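Local coordinates for uncharacterized protein (Enterococcus faecalis, PDB 3PM7) that is of unknown function but, as a dimeric member of the PC4 transcriptional coactivator family, may bind nucleic acid, at residues A[32-42]-A[54-62]; A[1-12]-A[44-52]. All coordinates share one frame; numbering follows the deposited sequence.

Contact 1. Residues A[32-42]-A[54-62]; sequences WNGRPPKFDLR and GITLTNEEF. With SO4 (sulfate ion), chain C.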
loop_
_atom_site.group_PDB
_atom_site.type_symbol
_atom_site.label_atom_id
_atom_site.label_comp_id
_atom_site.label_asym_id
_atom_site.label_seq_id
_atom_site.Cartn_x
_atom_site.Cartn_y
_atom_site.Cartn_z
ATOM N N TRP A 32 -15.097 0.877 4.592
ATOM C CA TRP A 32 -15.955 0.997 3.398
ATOM C C TRP A 32 -17.372 0.549 3.731
ATOM O O TRP A 32 -17.590 -0.609 4.095
ATOM C CB TRP A 32 -15.417 0.153 2.213
ATOM C CG TRP A 32 -13.999 0.506 1.786
ATOM C CD1 TRP A 32 -12.905 -0.316 1.813
ATOM C CD2 TRP A 32 -13.541 1.762 1.259
ATOM N NE1 TRP A 32 -11.803 0.355 1.343
ATOM C CE2 TRP A 32 -12.168 1.627 0.996
ATOM C CE3 TRP A 32 -14.162 2.984 0.983
ATOM C CZ2 TRP A 32 -11.402 2.670 0.470
ATOM C CZ3 TRP A 32 -13.405 4.009 0.453
ATOM C CH2 TRP A 32 -12.040 3.847 0.199
ATOM N N ASN A 33 -18.334 1.465 3.622
ATOM C CA ASN A 33 -19.742 1.131 3.775
ATOM C C ASN A 33 -20.048 0.319 5.028
ATOM O O ASN A 33 -20.804 -0.644 4.952
ATOM C CB ASN A 33 -20.253 0.343 2.559
ATOM C CG ASN A 33 -20.047 1.075 1.253
ATOM O OD1 ASN A 33 -18.921 1.182 0.761
ATOM N ND2 ASN A 33 -21.137 1.557 0.664
ATOM N N GLY A 34 -19.481 0.693 6.176
ATOM C CA GLY A 34 -19.830 0.042 7.435
ATOM C C GLY A 34 -19.143 -1.303 7.641
ATOM O O GLY A 34 -19.434 -2.028 8.596
ATOM N N ARG A 35 -18.227 -1.647 6.746
ATOM C CA ARG A 35 -17.497 -2.900 6.861
ATOM C C ARG A 35 -16.376 -2.776 7.910
ATOM O O ARG A 35 -16.020 -1.662 8.318
ATOM C CB ARG A 35 -16.900 -3.278 5.488
ATOM C CG ARG A 35 -17.953 -3.600 4.411
ATOM C CD ARG A 35 -18.734 -4.833 4.798
ATOM N NE ARG A 35 -17.882 -6.012 4.676
ATOM C CZ ARG A 35 -18.057 -7.123 5.382
ATOM N NH1 ARG A 35 -19.031 -7.194 6.277
ATOM N NH2 ARG A 35 -17.253 -8.155 5.206
ATOM N N PRO A 36 -15.826 -3.917 8.362
ATOM C CA PRO A 36 -14.697 -3.851 9.289
ATOM C C PRO A 36 -13.583 -2.950 8.754
ATOM O O PRO A 36 -13.268 -2.996 7.559
ATOM C CB PRO A 36 -14.250 -5.306 9.379
ATOM C CG PRO A 36 -15.588 -6.064 9.311
ATOM C CD PRO A 36 -16.384 -5.284 8.272
ATOM N N PRO A 37 -13.010 -2.102 9.634
ATOM C CA PRO A 37 -11.992 -1.144 9.205
ATOM C C PRO A 37 -10.740 -1.820 8.708
ATOM O O PRO A 37 -10.327 -2.849 9.240
ATOM C CB PRO A 37 -11.683 -0.343 10.493
ATOM C CG PRO A 37 -12.923 -0.499 11.348
ATOM C CD PRO A 37 -13.380 -1.925 11.055
ATOM N N LYS A 38 -10.124 -1.222 7.696
ATOM C CA LYS A 38 -8.893 -1.746 7.142
ATOM C C LYS A 38 -7.946 -0.610 6.752
ATOM O O LYS A 38 -8.380 0.475 6.383
ATOM C CB LYS A 38 -9.205 -2.615 5.923
ATOM C CG LYS A 38 -9.796 -3.985 6.275
ATOM C CD LYS A 38 -10.130 -4.843 5.047
ATOM C CE LYS A 38 -10.949 -6.073 5.458
ATOM N NZ LYS A 38 -11.283 -6.992 4.307
ATOM N N PHE A 39 -6.648 -0.859 6.825
ATOM C CA PHE A 39 -5.691 0.090 6.293
ATOM C C PHE A 39 -5.757 0.108 4.773
ATOM O O PHE A 39 -5.931 -0.924 4.140
ATOM C CB PHE A 39 -4.290 -0.242 6.791
ATOM C CG PHE A 39 -4.114 0.025 8.255
ATOM C CD1 PHE A 39 -4.143 -1.013 9.175
ATOM C CD2 PHE A 39 -3.959 1.323 8.713
ATOM C CE1 PHE A 39 -3.991 -0.761 10.529
ATOM C CE2 PHE A 39 -3.827 1.591 10.072
ATOM C CZ PHE A 39 -3.829 0.551 10.980
ATOM N N ASP A 40 -5.616 1.299 4.202
ATOM C CA ASP A 40 -5.877 1.537 2.793
ATOM C C ASP A 40 -4.780 2.470 2.286
ATOM O O ASP A 40 -4.512 3.524 2.883
ATOM C CB ASP A 40 -7.268 2.177 2.615
ATOM C CG ASP A 40 -7.669 2.332 1.151
ATOM O OD1 ASP A 40 -7.591 3.449 0.597
ATOM O OD2 ASP A 40 -8.065 1.333 0.542
ATOM N N LEU A 41 -4.133 2.074 1.198
ATOM C CA LEU A 41 -2.990 2.821 0.661
ATOM C C LEU A 41 -3.341 3.204 -0.766
ATOM O O LEU A 41 -3.515 2.341 -1.613
ATOM C CB LEU A 41 -1.753 1.926 0.658
ATOM C CG LEU A 41 -0.387 2.575 0.455
ATOM C CD1 LEU A 41 -0.143 3.588 1.539
ATOM C CD2 LEU A 41 0.706 1.512 0.465
ATOM N N ARG A 42 -3.475 4.495 -1.036
ATOM C CA ARG A 42 -4.147 4.895 -2.254
ATOM C C ARG A 42 -3.928 6.378 -2.532
ATOM O O ARG A 42 -3.642 7.148 -1.620
ATOM C CB ARG A 42 -5.641 4.591 -2.035
ATOM C CG ARG A 42 -6.637 5.146 -3.016
ATOM C CD ARG A 42 -8.073 4.796 -2.542
ATOM N NE ARG A 42 -8.137 3.434 -2.012
ATOM C CZ ARG A 42 -8.317 2.335 -2.748
ATOM N NH1 ARG A 42 -8.470 2.424 -4.070
ATOM N NH2 ARG A 42 -8.353 1.137 -2.159
ATOM N N GLY A 54 -5.389 2.012 -5.692
ATOM C CA GLY A 54 -4.628 1.676 -4.508
ATOM C C GLY A 54 -4.960 0.285 -4.045
ATOM O O GLY A 54 -5.434 -0.521 -4.823
ATOM N N ILE A 55 -4.735 0.013 -2.765
ATOM C CA ILE A 55 -4.884 -1.347 -2.262
ATOM C C ILE A 55 -5.330 -1.301 -0.795
ATOM O O ILE A 55 -4.933 -0.428 -0.033
ATOM C CB ILE A 55 -3.542 -2.113 -2.417
ATOM C CG1 ILE A 55 -3.707 -3.598 -2.134
ATOM C CG2 ILE A 55 -2.457 -1.517 -1.511
ATOM C CD1 ILE A 55 -2.495 -4.405 -2.536
ATOM N N THR A 56 -6.168 -2.238 -0.398
ATOM C CA THR A 56 -6.577 -2.317 1.001
ATOM C C THR A 56 -5.752 -3.421 1.665
ATOM O O THR A 56 -5.390 -4.400 1.016
ATOM C CB THR A 56 -8.082 -2.598 1.100
ATOM O OG1 THR A 56 -8.778 -1.670 0.257
ATOM C CG2 THR A 56 -8.584 -2.415 2.531
ATOM N N LEU A 57 -5.401 -3.249 2.933
ATOM C CA LEU A 57 -4.722 -4.323 3.652
ATOM C C LEU A 57 -5.620 -4.870 4.750
ATOM O O LEU A 57 -6.003 -4.133 5.659
ATOM C CB LEU A 57 -3.418 -3.830 4.264
ATOM C CG LEU A 57 -2.383 -3.361 3.241
ATOM C CD1 LEU A 57 -1.201 -2.695 3.922
ATOM C CD2 LEU A 57 -1.936 -4.541 2.389
ATOM N N THR A 58 -5.957 -6.153 4.676
ATOM C CA THR A 58 -6.635 -6.783 5.804
ATOM C C THR A 58 -5.684 -6.626 6.976
ATOM O O THR A 58 -4.521 -6.256 6.786
ATOM C CB THR A 58 -6.885 -8.264 5.559
ATOM O OG1 THR A 58 -5.624 -8.946 5.505
ATOM C CG2 THR A 58 -7.624 -8.468 4.249
ATOM N N ASN A 59 -6.153 -6.887 8.187
ATOM C CA ASN A 59 -5.304 -6.661 9.355
ATOM C C ASN A 59 -4.164 -7.678 9.452
ATOM O O ASN A 59 -3.120 -7.403 10.056
ATOM C CB ASN A 59 -6.140 -6.633 10.635
ATOM C CG ASN A 59 -7.164 -5.518 10.622
ATOM O OD1 ASN A 59 -6.872 -4.384 11.005
ATOM N ND2 ASN A 59 -8.369 -5.831 10.157
ATOM N N GLU A 60 -4.370 -8.842 8.838
ATOM C CA GLU A 60 -3.347 -9.878 8.796
ATOM C C GLU A 60 -2.208 -9.466 7.855
ATOM O O GLU A 60 -1.035 -9.690 8.153
ATOM C CB GLU A 60 -3.950 -11.235 8.391
ATOM C CG GLU A 60 -4.122 -11.457 6.883
ATOM C CD GLU A 60 -5.575 -11.412 6.404
ATOM O OE1 GLU A 60 -6.504 -11.343 7.255
ATOM O OE2 GLU A 60 -5.781 -11.447 5.164
ATOM N N GLU A 61 -2.562 -8.850 6.729
ATOM C CA GLU A 61 -1.579 -8.336 5.785
ATOM C C GLU A 61 -0.824 -7.144 6.359
ATOM O O GLU A 61 0.384 -7.004 6.153
ATOM C CB GLU A 61 -2.255 -7.950 4.472
ATOM C CG GLU A 61 -3.007 -9.099 3.855
ATOM C CD GLU A 61 -3.819 -8.678 2.647
ATOM O OE1 GLU A 61 -4.307 -7.522 2.631
ATOM O OE2 GLU A 61 -3.963 -9.499 1.715
ATOM N N PHE A 62 -1.529 -6.285 7.084
ATOM C CA PHE A 62 -0.879 -5.103 7.621
ATOM C C PHE A 62 0.101 -5.450 8.733
ATOM O O PHE A 62 1.080 -4.738 8.947
ATOM C CB PHE A 62 -1.883 -4.055 8.131
ATOM C CG PHE A 62 -1.227 -2.763 8.480
ATOM C CD1 PHE A 62 -0.921 -2.456 9.802
ATOM C CD2 PHE A 62 -0.837 -1.885 7.477
ATOM C CE1 PHE A 62 -0.276 -1.271 10.119
ATOM C CE2 PHE A 62 -0.185 -0.694 7.782
ATOM C CZ PHE A 62 0.100 -0.387 9.108
HETATM S S SO4 C . -18.844 -11.003 6.049
HETATM O O1 SO4 C . -17.420 -11.015 5.720
HETATM O O2 SO4 C . -19.620 -10.775 4.834
HETATM O O3 SO4 C . -19.221 -12.288 6.631
HETATM O O4 SO4 C . -19.123 -9.941 7.013
HETATM O O HOH W 1 -7.991 -2.272 11.464
HETATM O O HOH W 2 -10.864 -5.699 8.995
#
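Trp32 turns the NE1 edge of its indole to Thr56, with OG1 close to the ring plane at 3.8 Å from NE1. Next, the Arg35 guanidinium holds a sulfate, probably from the crystallisation liquor, through NH1 to O4 and NH2 to O1. Then a water that donates to Pro37 O accepts a weak bond from Asn59 ND2. The stem of Lys38 follows, packed crosswise on the threonine methyl, and its CB lies a tight 3.5 Å from Thr56 CG2. Phe39 does two jobs: its carbonyl O accepts a nearly straight hydrogen bond from Leu57 N at 2.7 Å, while its ring lies face to face on Phe62, centroids 4.0 Å apart and planes inclined by 23°. CG of Phe62 is anti to its backbone N (chi1 -171°), which carries the ring from the helix to the strand. The arrangement is the antiparallel hairpin and following helix of a PC4-like fold; at the helix start the geometry fits a capping box, clear from Thr58 N to Glu61 OE1 but less certain from Glu61 N to Thr58 OG1. Asp40 sits in a non-hydrogen-bonded pair with Thr56, on the face shared with Arg42. Its OD2 is held twice, by Thr56 OG1 at 3.1 Å, nearly along the C-O bond, and by Arg42 NH2, whereas OD1 takes Arg42 NE at 2.7 Å. Leu41 and Ile55 exchange both backbone bonds, and Leu41 also packs on Leu41 of the second subunit. The guanidinium of Arg42, fixed in plane by Asp40, lays one face over Gly54 CA.

Contact 2. Residues A[1-12]-A[44-52]; sequences MKEEFSYEILEE and WAPDHEKMG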
loop_
_atom_site.group_PDB
_atom_site.type_symbol
_atom_site.label_atom_id
_atom_site.label_comp_id
_atom_site.label_asym_id
_atom_site.label_seq_id
_atom_site.Cartn_x
_atom_site.Cartn_y
_atom_site.Cartn_z
HETATM N N MSE A 1 -19.416 16.513 -1.176
HETATM C CA MSE A 1 -18.831 15.741 -2.267
HETATM C C MSE A 1 -17.321 15.587 -2.098
HETATM O O MSE A 1 -16.540 16.367 -2.651
HETATM C CB MSE A 1 -19.148 16.394 -3.611
HETATM C CG MSE A 1 -20.624 16.394 -3.958
HETATM SE SE MSE A 1 -21.074 17.822 -5.202
HETATM C CE MSE A 1 -20.879 19.356 -4.009
ATOM N N LYS A 2 -16.915 14.574 -1.338
ATOM C CA LYS A 2 -17.862 13.639 -0.740
ATOM C C LYS A 2 -17.788 13.638 0.786
ATOM O O LYS A 2 -16.728 13.400 1.370
ATOM C CB LYS A 2 -17.625 12.224 -1.275
ATOM C CG LYS A 2 -17.638 12.123 -2.796
ATOM C CD LYS A 2 -18.992 12.512 -3.374
ATOM C CE LYS A 2 -18.970 12.483 -4.891
ATOM N NZ LYS A 2 -18.619 11.135 -5.405
ATOM N N GLU A 3 -18.920 13.916 1.426
ATOM C CA GLU A 3 -19.034 13.772 2.868
ATOM C C GLU A 3 -19.115 12.284 3.174
ATOM O O GLU A 3 -19.047 11.866 4.330
ATOM C CB GLU A 3 -20.283 14.483 3.396
ATOM C CG GLU A 3 -20.577 15.825 2.741
ATOM C CD GLU A 3 -21.419 15.691 1.480
ATOM O OE1 GLU A 3 -22.063 14.633 1.295
ATOM O OE2 GLU A 3 -21.437 16.646 0.674
ATOM N N GLU A 4 -19.273 11.487 2.122
ATOM C CA GLU A 4 -19.317 10.042 2.265
ATOM C C GLU A 4 -17.921 9.525 2.571
ATOM O O GLU A 4 -17.730 8.685 3.451
ATOM C CB GLU A 4 -19.870 9.394 1.000
ATOM C CG GLU A 4 -20.464 8.026 1.237
ATOM C CD GLU A 4 -21.241 7.516 0.042
ATOM O OE1 GLU A 4 -21.708 8.347 -0.772
ATOM O OE2 GLU A 4 -21.380 6.281 -0.083
ATOM N N PHE A 5 -16.934 10.038 1.853
ATOM C CA PHE A 5 -15.553 9.706 2.159
ATOM C C PHE A 5 -15.190 10.130 3.591
ATOM O O PHE A 5 -14.523 9.390 4.313
ATOM C CB PHE A 5 -14.613 10.337 1.128
ATOM C CG PHE A 5 -14.575 9.607 -0.195
ATOM C CD1 PHE A 5 -14.544 8.218 -0.242
ATOM C CD2 PHE A 5 -14.595 10.310 -1.390
ATOM C CE1 PHE A 5 -14.495 7.556 -1.438
ATOM C CE2 PHE A 5 -14.545 9.659 -2.601
ATOM C CZ PHE A 5 -14.492 8.269 -2.635
ATOM N N SER A 6 -15.655 11.298 4.019
ATOM C CA SER A 6 -15.288 11.807 5.342
ATOM C C SER A 6 -15.791 10.893 6.453
ATOM O O SER A 6 -15.167 10.767 7.502
ATOM C CB SER A 6 -15.820 13.227 5.553
ATOM O OG SER A 6 -17.218 13.213 5.794
ATOM N N TYR A 7 -16.929 10.253 6.218
ATOM C CA TYR A 7 -17.462 9.289 7.166
ATOM C C TYR A 7 -16.672 7.967 7.139
ATOM O O TYR A 7 -16.465 7.312 8.171
ATOM C CB TYR A 7 -18.937 9.035 6.853
ATOM C CG TYR A 7 -19.614 8.097 7.828
ATOM C CD1 TYR A 7 -19.890 6.774 7.476
ATOM C CD2 TYR A 7 -19.978 8.532 9.109
ATOM C CE1 TYR A 7 -20.512 5.911 8.367
ATOM C CE2 TYR A 7 -20.597 7.678 10.005
ATOM C CZ TYR A 7 -20.864 6.369 9.626
ATOM O OH TYR A 7 -21.466 5.511 10.514
ATOM N N GLU A 8 -16.241 7.564 5.951
ATOM C CA GLU A 8 -15.565 6.278 5.786
ATOM C C GLU A 8 -14.100 6.321 6.240
ATOM O O GLU A 8 -13.567 5.325 6.733
ATOM C CB GLU A 8 -15.687 5.812 4.331
ATOM C CG GLU A 8 -17.148 5.592 3.915
ATOM C CD GLU A 8 -17.299 5.239 2.448
ATOM O OE1 GLU A 8 -18.039 4.285 2.148
ATOM O OE2 GLU A 8 -16.679 5.909 1.595
ATOM N N ILE A 9 -13.454 7.473 6.098
ATOM C CA ILE A 9 -12.076 7.623 6.573
ATOM C C ILE A 9 -12.073 7.806 8.080
ATOM O O ILE A 9 -12.545 8.817 8.593
ATOM C CB ILE A 9 -11.365 8.790 5.854
ATOM C CG1 ILE A 9 -11.223 8.444 4.362
ATOM C CG2 ILE A 9 -9.983 9.059 6.473
ATOM C CD1 ILE A 9 -10.682 9.552 3.506
ATOM N N LEU A 10 -11.567 6.814 8.802
ATOM C CA LEU A 10 -11.642 6.854 10.254
ATOM C C LEU A 10 -10.444 7.593 10.815
ATOM O O LEU A 10 -10.564 8.332 11.786
ATOM C CB LEU A 10 -11.721 5.448 10.842
ATOM C CG LEU A 10 -12.816 4.564 10.216
ATOM C CD1 LEU A 10 -12.820 3.180 10.839
ATOM C CD2 LEU A 10 -14.172 5.212 10.358
ATOM N N GLU A 11 -9.290 7.387 10.195
ATOM C CA GLU A 11 -8.058 8.006 10.649
ATOM C C GLU A 11 -7.160 8.260 9.450
ATOM O O GLU A 11 -6.945 7.370 8.630
ATOM C CB GLU A 11 -7.347 7.098 11.654
ATOM C CG GLU A 11 -6.202 7.759 12.398
ATOM C CD GLU A 11 -5.459 6.796 13.306
ATOM O OE1 GLU A 11 -5.616 5.565 13.142
ATOM O OE2 GLU A 11 -4.710 7.266 14.188
ATOM N N GLU A 12 -6.638 9.472 9.331
ATOM C CA GLU A 12 -5.612 9.715 8.318
ATOM C C GLU A 12 -4.293 9.437 8.979
ATOM O O GLU A 12 -3.859 10.194 9.842
ATOM C CB GLU A 12 -5.694 11.139 7.757
ATOM C CG GLU A 12 -7.122 11.477 7.325
ATOM C CD GLU A 12 -7.264 12.807 6.606
ATOM O OE1 GLU A 12 -6.277 13.576 6.529
ATOM O OE2 GLU A 12 -8.384 13.075 6.112
ATOM N N TRP A 44 -5.379 10.081 -3.399
ATOM C CA TRP A 44 -6.612 10.819 -3.128
ATOM C C TRP A 44 -6.518 12.251 -3.633
ATOM O O TRP A 44 -5.483 12.909 -3.451
ATOM C CB TRP A 44 -6.842 10.892 -1.628
ATOM C CG TRP A 44 -7.259 9.613 -1.004
ATOM C CD1 TRP A 44 -6.445 8.660 -0.457
ATOM C CD2 TRP A 44 -8.609 9.138 -0.848
ATOM N NE1 TRP A 44 -7.211 7.616 0.039
ATOM C CE2 TRP A 44 -8.540 7.889 -0.202
ATOM C CE3 TRP A 44 -9.861 9.652 -1.193
ATOM C CZ2 TRP A 44 -9.670 7.150 0.104
ATOM C CZ3 TRP A 44 -11.002 8.905 -0.881
ATOM C CH2 TRP A 44 -10.892 7.676 -0.236
ATOM N N ALA A 45 -7.601 12.746 -4.226
ATOM C CA ALA A 45 -7.669 14.142 -4.648
ATOM C C ALA A 45 -7.523 15.060 -3.438
ATOM O O ALA A 45 -7.676 14.610 -2.302
ATOM C CB ALA A 45 -8.981 14.413 -5.391
ATOM N N PRO A 46 -7.232 16.356 -3.675
ATOM C CA PRO A 46 -6.977 17.356 -2.623
ATOM C C PRO A 46 -7.847 17.247 -1.354
ATOM O O PRO A 46 -7.310 17.056 -0.254
ATOM C CB PRO A 46 -7.234 18.681 -3.346
ATOM C CG PRO A 46 -6.795 18.404 -4.744
ATOM C CD PRO A 46 -7.132 16.955 -5.022
ATOM N N ASP A 47 -9.159 17.382 -1.478
ATOM C CA ASP A 47 -10.007 17.313 -0.284
ATOM C C ASP A 47 -10.753 15.973 -0.201
ATOM O O ASP A 47 -11.917 15.909 0.229
ATOM C CB ASP A 47 -10.988 18.491 -0.230
ATOM C CG ASP A 47 -11.479 18.780 1.192
ATOM O OD1 ASP A 47 -10.673 18.641 2.142
ATOM O OD2 ASP A 47 -12.667 19.148 1.362
ATOM N N HIS A 48 -10.064 14.911 -0.608
ATOM C CA HIS A 48 -10.635 13.574 -0.634
ATOM C C HIS A 48 -11.937 13.540 -1.420
ATOM O O HIS A 48 -12.839 12.781 -1.082
ATOM C CB HIS A 48 -10.902 13.067 0.793
ATOM C CG HIS A 48 -9.680 13.026 1.653
ATOM N ND1 HIS A 48 -8.772 11.994 1.600
ATOM C CD2 HIS A 48 -9.199 13.906 2.565
ATOM C CE1 HIS A 48 -7.785 12.230 2.448
ATOM N NE2 HIS A 48 -8.024 13.384 3.049
ATOM N N GLU A 49 -12.039 14.349 -2.463
ATOM C CA GLU A 49 -13.292 14.429 -3.210
ATOM C C GLU A 49 -13.425 13.239 -4.157
ATOM O O GLU A 49 -14.487 12.985 -4.711
ATOM C CB GLU A 49 -13.352 15.736 -4.010
ATOM C CG GLU A 49 -12.342 15.802 -5.150
ATOM C CD GLU A 49 -12.185 17.203 -5.727
ATOM O OE1 GLU A 49 -11.099 17.508 -6.279
ATOM O OE2 GLU A 49 -13.150 17.998 -5.631
ATOM N N LYS A 50 -12.328 12.519 -4.347
ATOM C CA LYS A 50 -12.278 11.443 -5.318
ATOM C C LYS A 50 -11.054 10.607 -5.029
ATOM O O LYS A 50 -10.020 11.137 -4.592
ATOM C CB LYS A 50 -12.212 12.025 -6.729
ATOM C CG LYS A 50 -12.125 11.006 -7.845
ATOM C CD LYS A 50 -12.236 11.681 -9.205
ATOM C CE LYS A 50 -12.063 10.684 -10.339
ATOM N NZ LYS A 50 -10.823 9.868 -10.170
HETATM N N MSE A 51 -11.162 9.303 -5.276
HETATM C CA MSE A 51 -10.062 8.387 -4.995
HETATM C C MSE A 51 -9.449 7.841 -6.280
HETATM O O MSE A 51 -10.076 7.817 -7.327
HETATM C CB MSE A 51 -10.532 7.235 -4.097
HETATM C CG MSE A 51 -11.205 6.097 -4.843
HETATM SE SE MSE A 51 -11.642 4.522 -3.737
HETATM C CE MSE A 51 -13.287 5.165 -2.924
ATOM N N GLY A 52 -8.202 7.421 -6.191
ATOM C CA GLY A 52 -7.544 6.823 -7.335
ATOM C C GLY A 52 -7.243 5.388 -6.987
ATOM O O GLY A 52 -7.828 4.835 -6.054
HETATM O O HOH W 3 -15.919 11.520 -6.593
#
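Phe5 and Trp44 form the aromatic heart of this contact, a T-shaped stack in which the indole presents its six-membered-ring edge to the phenyl face. The planes stand at 89° and the centroids 4.9 Å apart, with Trp44 CZ3 poised over the centre of the Phe5 ring. CG of Phe5 lies anti to its own carbonyl carbon (chi1 -77°), a setting that swings the phenyl off the helix and against the tryptophan. Glu49 O lies at the edge of the same phenyl, near its plane. Apolar contact continues through Ile9, whose CD1 rests over one face of the Trp44 indole, 4.2 Å from CH2, while CB of Met51, a selenomethionine, lies over the opposite face. The same Ile9 methyl reaches the imidazole of His48. In fold terms, the short N-terminal helix 3-8 and the start of strand 9-18 pack against the end of strand 38-44, the loop after it and the start of strand 51-52; a classic beta bulge at Leu10 and Glu11, opposite Leu29, interrupts the regular pairing just beyond the helix. Polar contacts are sparser. A water links Lys2 to Glu49, accepting from NZ of Lys2 at 3.0 Å and donating to Glu49 O at 2.8 Å. At the far end the Glu12 carboxylate and the His48 imidazole approach from opposite directions, their planes 57° apart.

The centres of contact 1 and contact 2 are about 14 Å apart and both contacts reach the same four-stranded antiparallel sheet; their segments alternate along the chain: 1-12, 32-42, 44-52, 54-62. Contact 1 joins the last two strands and the start of helix 59-71, whereas contact 2 ties the N-terminal helix and first strand to the end of strand 38-44 and the loop leading into strand 51-52. Direct touches bridge the two: Arg42 NH1 probably bonds to Gly52 O, Asn33 N probably to Glu8 OE1, and Trp32 packs on Met51. Contact 1 also meets the second subunit, while contact 2 is touched by no other chain of the dimer.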